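PelA (Pseudomonas aeruginosa, PDB 5TCB) probably cleaves glycosidic bonds through this glycoside hydrolase domain, one part of a longer protein that is also tentatively assigned a deacetylase activity. Local coordinates at residues Ala187-Gly198 with Met229-Leu237; Arg152-His163 with Glu178-Val186. All blocks are in the same frame, centred on the assembly; numbering follows the deposited sequence.

In the fold
Both contacts belong to a single domain built on a parallel eight-stranded sheet whose sequential strand order, with helices between most of the strands, is consistent with a (beta/alpha)8 barrel. Contact 2 comes first along the chain and sits at the periphery, where helix 145-165 is covered by the loop that leads from strand 170-174 into strand 187-192. Contact 1 begins directly where that loop ends and joins strand 187-192 to its neighbour, strand 231-236. Their centres lie about 20 Å apart, yet they touch: Leu-180 of the loop packs on Ala-187 and Val-190 of the strand. The loop therefore links the outer helical layer to the sheet, taking the place of a regular helix between two adjacent strands.

Contact 1 (Ala187-Gly198 with Met229-Leu237); sequences ASAVAVESIHAG and MPIVAIDYL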
loop_
_atom_site.group_PDB
_atom_site.type_symbol
_atom_site.label_atom_id
_atom_site.label_comp_id
_atom_site.label_asym_id
_atom_site.label_seq_id
_atom_site.Cartn_x
_atom_site.Cartn_y
_atom_site.Cartn_z
ATOM N N ALA A 187 7.843 5.104 -9.063
ATOM C CA ALA A 187 7.428 5.153 -7.668
ATOM C C ALA A 187 8.002 6.365 -6.954
ATOM O O ALA A 187 9.174 6.705 -7.121
ATOM C CB ALA A 187 7.859 3.891 -6.929
ATOM N N SER A 188 7.159 6.997 -6.132
ATOM C CA SER A 188 7.589 8.122 -5.320
ATOM C C SER A 188 8.120 7.689 -3.952
ATOM O O SER A 188 8.880 8.438 -3.329
ATOM C CB SER A 188 6.423 9.092 -5.139
ATOM O OG SER A 188 6.183 9.832 -6.325
ATOM N N ALA A 189 7.706 6.523 -3.476
ATOM C CA ALA A 189 8.161 5.929 -2.229
ATOM C C ALA A 189 7.739 4.472 -2.263
ATOM O O ALA A 189 6.876 4.082 -3.059
ATOM C CB ALA A 189 7.552 6.641 -1.014
ATOM N N VAL A 190 8.367 3.667 -1.413
ATOM C CA VAL A 190 8.038 2.260 -1.253
ATOM C C VAL A 190 7.822 1.990 0.220
ATOM O O VAL A 190 8.675 2.349 1.046
ATOM C CB VAL A 190 9.158 1.368 -1.807
ATOM C CG1 VAL A 190 8.850 -0.094 -1.595
ATOM C CG2 VAL A 190 9.395 1.686 -3.278
ATOM N N ALA A 191 6.684 1.381 0.545
ATOM C CA ALA A 191 6.385 0.938 1.897
ATOM C C ALA A 191 6.720 -0.533 2.072
ATOM O O ALA A 191 6.735 -1.326 1.123
ATOM C CB ALA A 191 4.914 1.162 2.253
ATOM N N VAL A 192 6.927 -0.904 3.331
ATOM C CA VAL A 192 7.197 -2.278 3.715
ATOM C C VAL A 192 6.501 -2.588 5.031
ATOM O O VAL A 192 6.774 -1.954 6.056
ATOM C CB VAL A 192 8.698 -2.575 3.839
ATOM C CG1 VAL A 192 8.905 -4.048 4.274
ATOM C CG2 VAL A 192 9.403 -2.294 2.544
ATOM N N GLU A 193 5.611 -3.572 5.003
ATOM C CA GLU A 193 5.108 -4.221 6.197
ATOM C C GLU A 193 5.922 -5.493 6.383
ATOM O O GLU A 193 5.755 -6.429 5.560
ATOM C CB GLU A 193 3.632 -4.604 6.063
ATOM C CG GLU A 193 2.690 -3.521 5.604
ATOM C CD GLU A 193 1.369 -4.139 5.168
ATOM O OE1 GLU A 193 0.491 -4.373 6.023
ATOM O OE2 GLU A 193 1.222 -4.429 3.964
ATOM N N SER A 194 6.807 -5.628 7.371
ATOM C CA SER A 194 7.109 -4.688 8.442
ATOM C C SER A 194 8.607 -4.793 8.693
ATOM O O SER A 194 9.267 -5.703 8.176
ATOM C CB SER A 194 6.321 -5.027 9.706
ATOM O OG SER A 194 4.934 -4.833 9.539
ATOM N N ILE A 195 9.154 -3.910 9.529
ATOM C CA ILE A 195 10.599 -3.885 9.746
ATOM C C ILE A 195 10.941 -4.574 11.064
ATOM O O ILE A 195 11.690 -5.560 11.078
ATOM C CB ILE A 195 11.148 -2.445 9.682
ATOM C CG1 ILE A 195 10.920 -1.816 8.296
ATOM C CG2 ILE A 195 12.649 -2.393 10.045
ATOM C CD1 ILE A 195 11.493 -2.609 7.111
ATOM N N HIS A 196 10.399 -4.097 12.179
ATOM C CA HIS A 196 10.676 -4.711 13.471
ATOM C C HIS A 196 9.451 -5.343 14.106
ATOM O O HIS A 196 9.514 -6.479 14.607
ATOM C CB HIS A 196 11.254 -3.675 14.445
ATOM C CG HIS A 196 12.584 -3.133 14.037
ATOM N ND1 HIS A 196 13.693 -3.937 13.865
ATOM C CD2 HIS A 196 12.988 -1.867 13.780
ATOM C CE1 HIS A 196 14.721 -3.186 13.509
ATOM N NE2 HIS A 196 14.322 -1.927 13.456
ATOM N N ALA A 197 8.344 -4.606 14.133
ATOM C CA ALA A 197 7.117 -5.041 14.779
ATOM C C ALA A 197 6.076 -5.282 13.699
ATOM O O ALA A 197 5.690 -4.365 12.966
ATOM C CB ALA A 197 6.638 -4.002 15.800
ATOM N N GLY A 198 5.628 -6.529 13.582
ATOM C CA GLY A 198 4.726 -6.893 12.521
ATOM C C GLY A 198 3.436 -7.508 13.024
ATOM O O GLY A 198 3.194 -7.652 14.230
ATOM N N MET A 229 15.483 6.074 -2.924
ATOM C CA MET A 229 14.043 5.904 -2.824
ATOM C C MET A 229 13.598 6.067 -1.373
ATOM O O MET A 229 14.142 5.394 -0.485
ATOM C CB MET A 229 13.635 4.532 -3.340
ATOM C CG MET A 229 12.143 4.234 -3.185
ATOM S SD MET A 229 11.104 5.195 -4.329
ATOM C CE MET A 229 11.526 4.417 -5.906
ATOM N N PRO A 230 12.614 6.918 -1.088
ATOM C CA PRO A 230 12.089 6.985 0.282
ATOM C C PRO A 230 11.424 5.677 0.647
ATOM O O PRO A 230 10.658 5.125 -0.151
ATOM C CB PRO A 230 11.086 8.145 0.235
ATOM C CG PRO A 230 11.481 8.940 -0.933
ATOM C CD PRO A 230 12.036 7.967 -1.941
ATOM N N ILE A 231 11.748 5.167 1.840
ATOM C CA ILE A 231 11.190 3.915 2.348
ATOM C C ILE A 231 10.326 4.206 3.569
ATOM O O ILE A 231 10.783 4.812 4.555
ATOM C CB ILE A 231 12.265 2.867 2.696
ATOM C CG1 ILE A 231 13.249 2.698 1.543
ATOM C CG2 ILE A 231 11.591 1.539 3.052
ATOM C CD1 ILE A 231 14.460 1.873 1.902
ATOM N N VAL A 232 9.090 3.735 3.513
ATOM C CA VAL A 232 8.141 3.852 4.605
ATOM C C VAL A 232 8.048 2.492 5.279
ATOM O O VAL A 232 7.899 1.459 4.614
ATOM C CB VAL A 232 6.770 4.325 4.089
ATOM C CG1 VAL A 232 5.685 4.061 5.117
ATOM C CG2 VAL A 232 6.856 5.792 3.710
ATOM N N ALA A 233 8.204 2.482 6.588
ATOM C CA ALA A 233 8.028 1.293 7.403
ATOM C C ALA A 233 6.629 1.313 7.996
ATOM O O ALA A 233 6.281 2.245 8.719
ATOM C CB ALA A 233 9.070 1.229 8.522
ATOM N N ILE A 234 5.833 0.288 7.696
ATOM C CA ILE A 234 4.515 0.112 8.311
ATOM C C ILE A 234 4.656 -1.023 9.311
ATOM O O ILE A 234 4.616 -2.202 8.949
ATOM C CB ILE A 234 3.411 -0.200 7.294
ATOM C CG1 ILE A 234 3.355 0.842 6.198
ATOM C CG2 ILE A 234 2.066 -0.231 8.027
ATOM C CD1 ILE A 234 2.436 0.410 5.006
ATOM N N ASP A 235 4.817 -0.659 10.584
ATOM C CA ASP A 235 4.930 -1.602 11.679
ATOM C C ASP A 235 3.663 -1.568 12.527
ATOM O O ASP A 235 2.861 -0.636 12.469
ATOM C CB ASP A 235 6.169 -1.291 12.530
ATOM C CG ASP A 235 7.455 -1.834 11.910
ATOM O OD1 ASP A 235 7.534 -1.912 10.657
ATOM O OD2 ASP A 235 8.373 -2.182 12.681
ATOM N N TYR A 236 3.492 -2.617 13.328
ATOM C CA TYR A 236 2.227 -2.862 14.010
ATOM C C TYR A 236 2.464 -3.087 15.495
ATOM O O TYR A 236 3.186 -4.017 15.876
ATOM C CB TYR A 236 1.515 -4.069 13.381
ATOM C CG TYR A 236 1.070 -3.788 11.970
ATOM C CD1 TYR A 236 1.716 -4.375 10.898
ATOM C CD2 TYR A 236 0.008 -2.937 11.722
ATOM C CE1 TYR A 236 1.296 -4.107 9.588
ATOM C CE2 TYR A 236 -0.405 -2.639 10.422
ATOM C CZ TYR A 236 0.240 -3.244 9.376
ATOM O OH TYR A 236 -0.204 -2.970 8.095
ATOM N N LEU A 237 1.842 -2.232 16.324
ATOM C CA LEU A 237 1.782 -2.403 17.776
ATOM C C LEU A 237 0.383 -2.006 18.219
ATOM O O LEU A 237 -0.203 -1.077 17.650
ATOM C CB LEU A 237 2.817 -1.561 18.536
ATOM C CG LEU A 237 4.259 -2.047 18.444
ATOM C CD1 LEU A 237 5.193 -1.026 19.070
ATOM C CD2 LEU A 237 4.432 -3.410 19.131
HETATM O O HOH W 1 4.509 -6.242 16.615
#
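Both Asp-235 and Tyr-236 carry CG anti to the carbonyl carbon (chi1 -80° and -67°), yet as successive strand residues they reach separate targets: the Asp-235 carboxylate meets the backbone of residues 195-197, and the Tyr-236 phenol meets Glu-193. This happens just past a parallel strand pair, in which Val-190 and Val-192 exchange backbone hydrogen bonds with Pro-230, Val-232 and Ile-234, as adjacent strands of a (beta/alpha)8 barrel do. Past Ile-234 side chains take over much of the bonding, although Tyr-236 N still donates to Ala-197 O. Asp-235 OD1 accepts Ile-195 N on its syn side at 2.8 Å. OD2 takes two donors, His-196 N on the syn side and Ala-197 N from above the carboxylate plane, 2.8 Å each. Ser-194, which follows a cis peptide bond, donates OG to Ile-234 O at 2.7 Å, in the carbonyl plane. Tyr-236 OH donates to Glu-193 OE1 (2.6 Å) on the anti side, with ring and carboxylate planes 62° apart. The other oxygen, Glu-193 OE2, is held by Asn-174 of the preceding strand. At the opposite end, the bent chain of Met-229 lays SD 3.7 Å from Ala-189 CA. Three backbone N-H groups thus satisfy the buried Asp-235 carboxylate and fix residues 195-197, while Tyr-236 and Asn-174 position Glu-193 at the strand end where such barrels usually carry their active sites.

Contact 2 (Arg152-His163 with Glu178-Val186); sequences RRALASFLAQLH and EVLPELPGV
Arg-152 meets Glu-178 and Glu-182 where helix 145-165, the helix of a beta-alpha-beta unit between strands 131-135 and 170-174, receives the loop that follows the second strand. In a (beta/alpha)8 barrel a helix commonly fills this connection; here the loop contains only a short 3-10 turn, 180-182, and lies along the helix. The aliphatic chain of Arg-152 slides past Val-179 and bends at chi3 (69°), which carries NH1 to Glu-178 O for a hydrogen bond of 3.1 Å. The same nitrogen forms a salt bridge with Glu-182 OE2, whose modelled length is doubtfully short. The guanidinium and the Glu-182 carboxylate stand 70° apart, so the two groups do not lie flat against each other. NH2 adds a weak bond to OE2 and has a second carboxylate partner in Glu-149.

One turn on, Leu-155 CD2 and Ala-156 CB each touch Val-179 CG1, the former at 3.9 Å, and Ala-156 O has Leu-183 CD2 resting 3.6 Å away. The CG2 branch of Val-179 turns instead to Leu-159 CD1, 3.8 Å away, and that methyl also meets Leu-183 CD1. Leu-159 thus bears on Val-179 and Leu-183, crossing each at roughly a right angle. Next along the helix, the methyl of Ala-160 meets Leu-183 CD2. The apolar row ends at His-163, whose ring has Val-186 over one face: Val-186 CA lies 4.2 Å from the ring centroid and 16° off its normal, a CH-pi contact. At the edge of this imidazole a water lies in the ring plane, 2.9 Å from His-163 NE2, and donates a weak hydrogen bond to Gly-185 O.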
loop_
_atom_site.group_PDB
_atom_site.type_symbol
_atom_site.label_atom_id
_atom_site.label_comp_id
_atom_site.label_asym_id
_atom_site.label_seq_id
_atom_site.Cartn_x
_atom_site.Cartn_y
_atom_site.Cartn_z
ATOM N N ARG A 152 4.382 -11.092 -13.606
ATOM C CA ARG A 152 5.288 -10.007 -13.231
ATOM C C ARG A 152 5.415 -9.003 -14.364
ATOM O O ARG A 152 5.410 -7.791 -14.135
ATOM C CB ARG A 152 6.658 -10.586 -12.867
ATOM C CG ARG A 152 7.617 -9.573 -12.298
ATOM C CD ARG A 152 9.039 -10.075 -12.215
ATOM N NE ARG A 152 9.615 -10.231 -13.553
ATOM C CZ ARG A 152 10.132 -9.233 -14.261
ATOM N NH1 ARG A 152 10.205 -7.999 -13.758
ATOM N NH2 ARG A 152 10.599 -9.459 -15.473
ATOM N N ARG A 153 5.537 -9.496 -15.597
ATOM C CA ARG A 153 5.649 -8.620 -16.751
ATOM C C ARG A 153 4.350 -7.861 -16.984
ATOM O O ARG A 153 4.370 -6.686 -17.339
ATOM C CB ARG A 153 6.030 -9.433 -17.991
ATOM C CG ARG A 153 7.426 -10.030 -17.940
ATOM C CD ARG A 153 7.723 -10.872 -19.190
ATOM N NE ARG A 153 9.038 -11.500 -19.097
ATOM C CZ ARG A 153 9.581 -12.256 -20.044
ATOM N NH1 ARG A 153 8.922 -12.492 -21.172
ATOM N NH2 ARG A 153 10.786 -12.776 -19.859
ATOM N N ALA A 154 3.205 -8.518 -16.779
ATOM C CA ALA A 154 1.925 -7.839 -16.929
ATOM C C ALA A 154 1.752 -6.768 -15.865
ATOM O O ALA A 154 1.174 -5.708 -16.133
ATOM C CB ALA A 154 0.790 -8.844 -16.847
ATOM N N LEU A 155 2.255 -7.025 -14.656
ATOM C CA LEU A 155 2.206 -6.026 -13.597
ATOM C C LEU A 155 3.070 -4.827 -13.963
ATOM O O LEU A 155 2.631 -3.676 -13.834
ATOM C CB LEU A 155 2.667 -6.639 -12.271
ATOM C CG LEU A 155 2.735 -5.652 -11.107
ATOM C CD1 LEU A 155 1.368 -5.071 -10.840
ATOM C CD2 LEU A 155 3.246 -6.359 -9.851
ATOM N N ALA A 156 4.303 -5.072 -14.439
ATOM C CA ALA A 156 5.191 -3.959 -14.777
ATOM C C ALA A 156 4.596 -3.116 -15.902
ATOM O O ALA A 156 4.608 -1.879 -15.831
ATOM C CB ALA A 156 6.584 -4.478 -15.147
ATOM N N SER A 157 4.022 -3.760 -16.929
ATOM C CA SER A 157 3.429 -2.986 -18.018
ATOM C C SER A 157 2.194 -2.230 -17.555
ATOM O O SER A 157 1.947 -1.105 -18.021
ATOM C CB SER A 157 3.080 -3.893 -19.201
ATOM O OG SER A 157 2.001 -4.754 -18.917
ATOM N N PHE A 158 1.406 -2.815 -16.648
ATOM C CA PHE A 158 0.264 -2.097 -16.099
ATOM C C PHE A 158 0.706 -0.847 -15.348
ATOM O O PHE A 158 0.130 0.234 -15.524
ATOM C CB PHE A 158 -0.561 -2.986 -15.161
ATOM C CG PHE A 158 -1.565 -2.194 -14.403
ATOM C CD1 PHE A 158 -2.732 -1.788 -15.025
ATOM C CD2 PHE A 158 -1.302 -1.754 -13.117
ATOM C CE1 PHE A 158 -3.644 -1.001 -14.365
ATOM C CE2 PHE A 158 -2.227 -0.940 -12.444
ATOM C CZ PHE A 158 -3.378 -0.566 -13.079
ATOM N N LEU A 159 1.721 -0.979 -14.492
ATOM C CA LEU A 159 2.169 0.159 -13.700
ATOM C C LEU A 159 2.721 1.258 -14.599
ATOM O O LEU A 159 2.480 2.447 -14.358
ATOM C CB LEU A 159 3.202 -0.280 -12.659
ATOM C CG LEU A 159 2.659 -1.226 -11.574
ATOM C CD1 LEU A 159 3.783 -1.882 -10.744
ATOM C CD2 LEU A 159 1.672 -0.486 -10.655
ATOM N N ALA A 160 3.448 0.887 -15.649
ATOM C CA ALA A 160 3.919 1.889 -16.585
ATOM C C ALA A 160 2.754 2.592 -17.284
ATOM O O ALA A 160 2.796 3.805 -17.493
ATOM C CB ALA A 160 4.863 1.260 -17.596
ATOM N N GLN A 161 1.699 1.855 -17.638
ATOM C CA GLN A 161 0.559 2.476 -18.301
ATOM C C GLN A 161 -0.214 3.365 -17.338
ATOM O O GLN A 161 -0.696 4.447 -17.721
ATOM C CB GLN A 161 -0.354 1.401 -18.885
ATOM C CG GLN A 161 -1.521 1.967 -19.685
ATOM C CD GLN A 161 -2.368 0.891 -20.328
ATOM O OE1 GLN A 161 -2.053 -0.298 -20.247
ATOM N NE2 GLN A 161 -3.451 1.305 -20.969
ATOM N N LEU A 162 -0.352 2.930 -16.087
ATOM C CA LEU A 162 -0.996 3.759 -15.081
ATOM C C LEU A 162 -0.265 5.079 -14.922
ATOM O O LEU A 162 -0.885 6.154 -14.860
ATOM C CB LEU A 162 -1.041 3.005 -13.757
ATOM C CG LEU A 162 -1.484 3.804 -12.527
ATOM C CD1 LEU A 162 -2.883 4.372 -12.719
ATOM C CD2 LEU A 162 -1.421 2.919 -11.301
ATOM N N HIS A 163 1.065 5.019 -14.855
ATOM C CA HIS A 163 1.870 6.199 -14.654
ATOM C C HIS A 163 1.818 7.121 -15.874
ATOM O O HIS A 163 1.814 8.357 -15.736
ATOM C CB HIS A 163 3.284 5.744 -14.311
ATOM C CG HIS A 163 4.204 6.862 -13.982
ATOM N ND1 HIS A 163 3.907 7.795 -13.014
ATOM C CD2 HIS A 163 5.404 7.208 -14.491
ATOM C CE1 HIS A 163 4.895 8.672 -12.943
ATOM N NE2 HIS A 163 5.817 8.334 -13.826
ATOM N N GLU A 178 9.882 -6.968 -7.243
ATOM C CA GLU A 178 10.101 -7.715 -8.470
ATOM C C GLU A 178 9.914 -6.866 -9.724
ATOM O O GLU A 178 10.375 -7.260 -10.796
ATOM C CB GLU A 178 9.142 -8.908 -8.530
ATOM C CG GLU A 178 9.347 -9.950 -7.444
ATOM C CD GLU A 178 8.746 -9.569 -6.083
ATOM O OE1 GLU A 178 7.976 -8.570 -5.967
ATOM O OE2 GLU A 178 9.101 -10.287 -5.115
ATOM N N VAL A 179 9.230 -5.732 -9.608
ATOM C CA VAL A 179 8.977 -4.859 -10.750
ATOM C C VAL A 179 9.721 -3.534 -10.652
ATOM O O VAL A 179 10.005 -2.934 -11.699
ATOM C CB VAL A 179 7.468 -4.616 -10.973
ATOM C CG1 VAL A 179 6.760 -5.914 -11.429
ATOM C CG2 VAL A 179 6.773 -4.051 -9.758
ATOM N N LEU A 180 10.079 -3.078 -9.457
ATOM C CA LEU A 180 10.732 -1.774 -9.328
ATOM C C LEU A 180 11.974 -1.607 -10.192
ATOM O O LEU A 180 12.139 -0.519 -10.770
ATOM C CB LEU A 180 11.073 -1.502 -7.856
ATOM C CG LEU A 180 9.883 -1.012 -7.043
ATOM C CD1 LEU A 180 10.053 -1.293 -5.550
ATOM C CD2 LEU A 180 9.650 0.486 -7.284
ATOM N N PRO A 181 12.867 -2.588 -10.341
ATOM C CA PRO A 181 14.059 -2.335 -11.155
ATOM C C PRO A 181 13.740 -2.020 -12.603
ATOM O O PRO A 181 14.561 -1.372 -13.272
ATOM C CB PRO A 181 14.861 -3.635 -11.009
ATOM C CG PRO A 181 14.414 -4.213 -9.706
ATOM C CD PRO A 181 12.942 -3.891 -9.661
ATOM N N GLU A 182 12.586 -2.441 -13.114
ATOM C CA GLU A 182 12.175 -2.139 -14.478
ATOM C C GLU A 182 11.321 -0.882 -14.599
ATOM O O GLU A 182 10.863 -0.562 -15.706
ATOM C CB GLU A 182 11.402 -3.317 -15.057
ATOM C CG GLU A 182 12.305 -4.489 -15.375
ATOM C CD GLU A 182 11.531 -5.711 -15.769
ATOM O OE1 GLU A 182 10.615 -5.586 -16.603
ATOM O OE2 GLU A 182 11.826 -6.793 -15.230
ATOM N N LEU A 183 11.101 -0.152 -13.510
ATOM C CA LEU A 183 10.229 1.026 -13.507
ATOM C C LEU A 183 10.943 2.230 -12.898
ATOM O O LEU A 183 10.430 2.867 -11.973
ATOM C CB LEU A 183 8.942 0.721 -12.748
ATOM C CG LEU A 183 8.119 -0.425 -13.327
ATOM C CD1 LEU A 183 7.071 -0.860 -12.291
ATOM C CD2 LEU A 183 7.449 0.010 -14.621
ATOM N N PRO A 184 12.121 2.590 -13.407
ATOM C CA PRO A 184 12.809 3.772 -12.870
ATOM C C PRO A 184 11.952 5.016 -13.020
ATOM O O PRO A 184 11.309 5.232 -14.051
ATOM C CB PRO A 184 14.086 3.854 -13.719
ATOM C CG PRO A 184 13.728 3.140 -14.989
ATOM C CD PRO A 184 12.852 2.009 -14.544
ATOM N N GLY A 185 11.909 5.813 -11.955
ATOM C CA GLY A 185 11.175 7.062 -11.976
ATOM C C GLY A 185 9.684 6.958 -11.743
ATOM O O GLY A 185 8.999 7.986 -11.758
ATOM N N VAL A 186 9.152 5.764 -11.513
ATOM C CA VAL A 186 7.709 5.578 -11.455
ATOM C C VAL A 186 7.180 5.730 -10.036
ATOM O O VAL A 186 6.143 6.372 -9.823
ATOM C CB VAL A 186 7.336 4.202 -12.051
ATOM C CG1 VAL A 186 5.846 3.924 -11.887
ATOM C CG2 VAL A 186 7.702 4.154 -13.513
HETATM O O HOH W 2 8.124 9.990 -14.394
#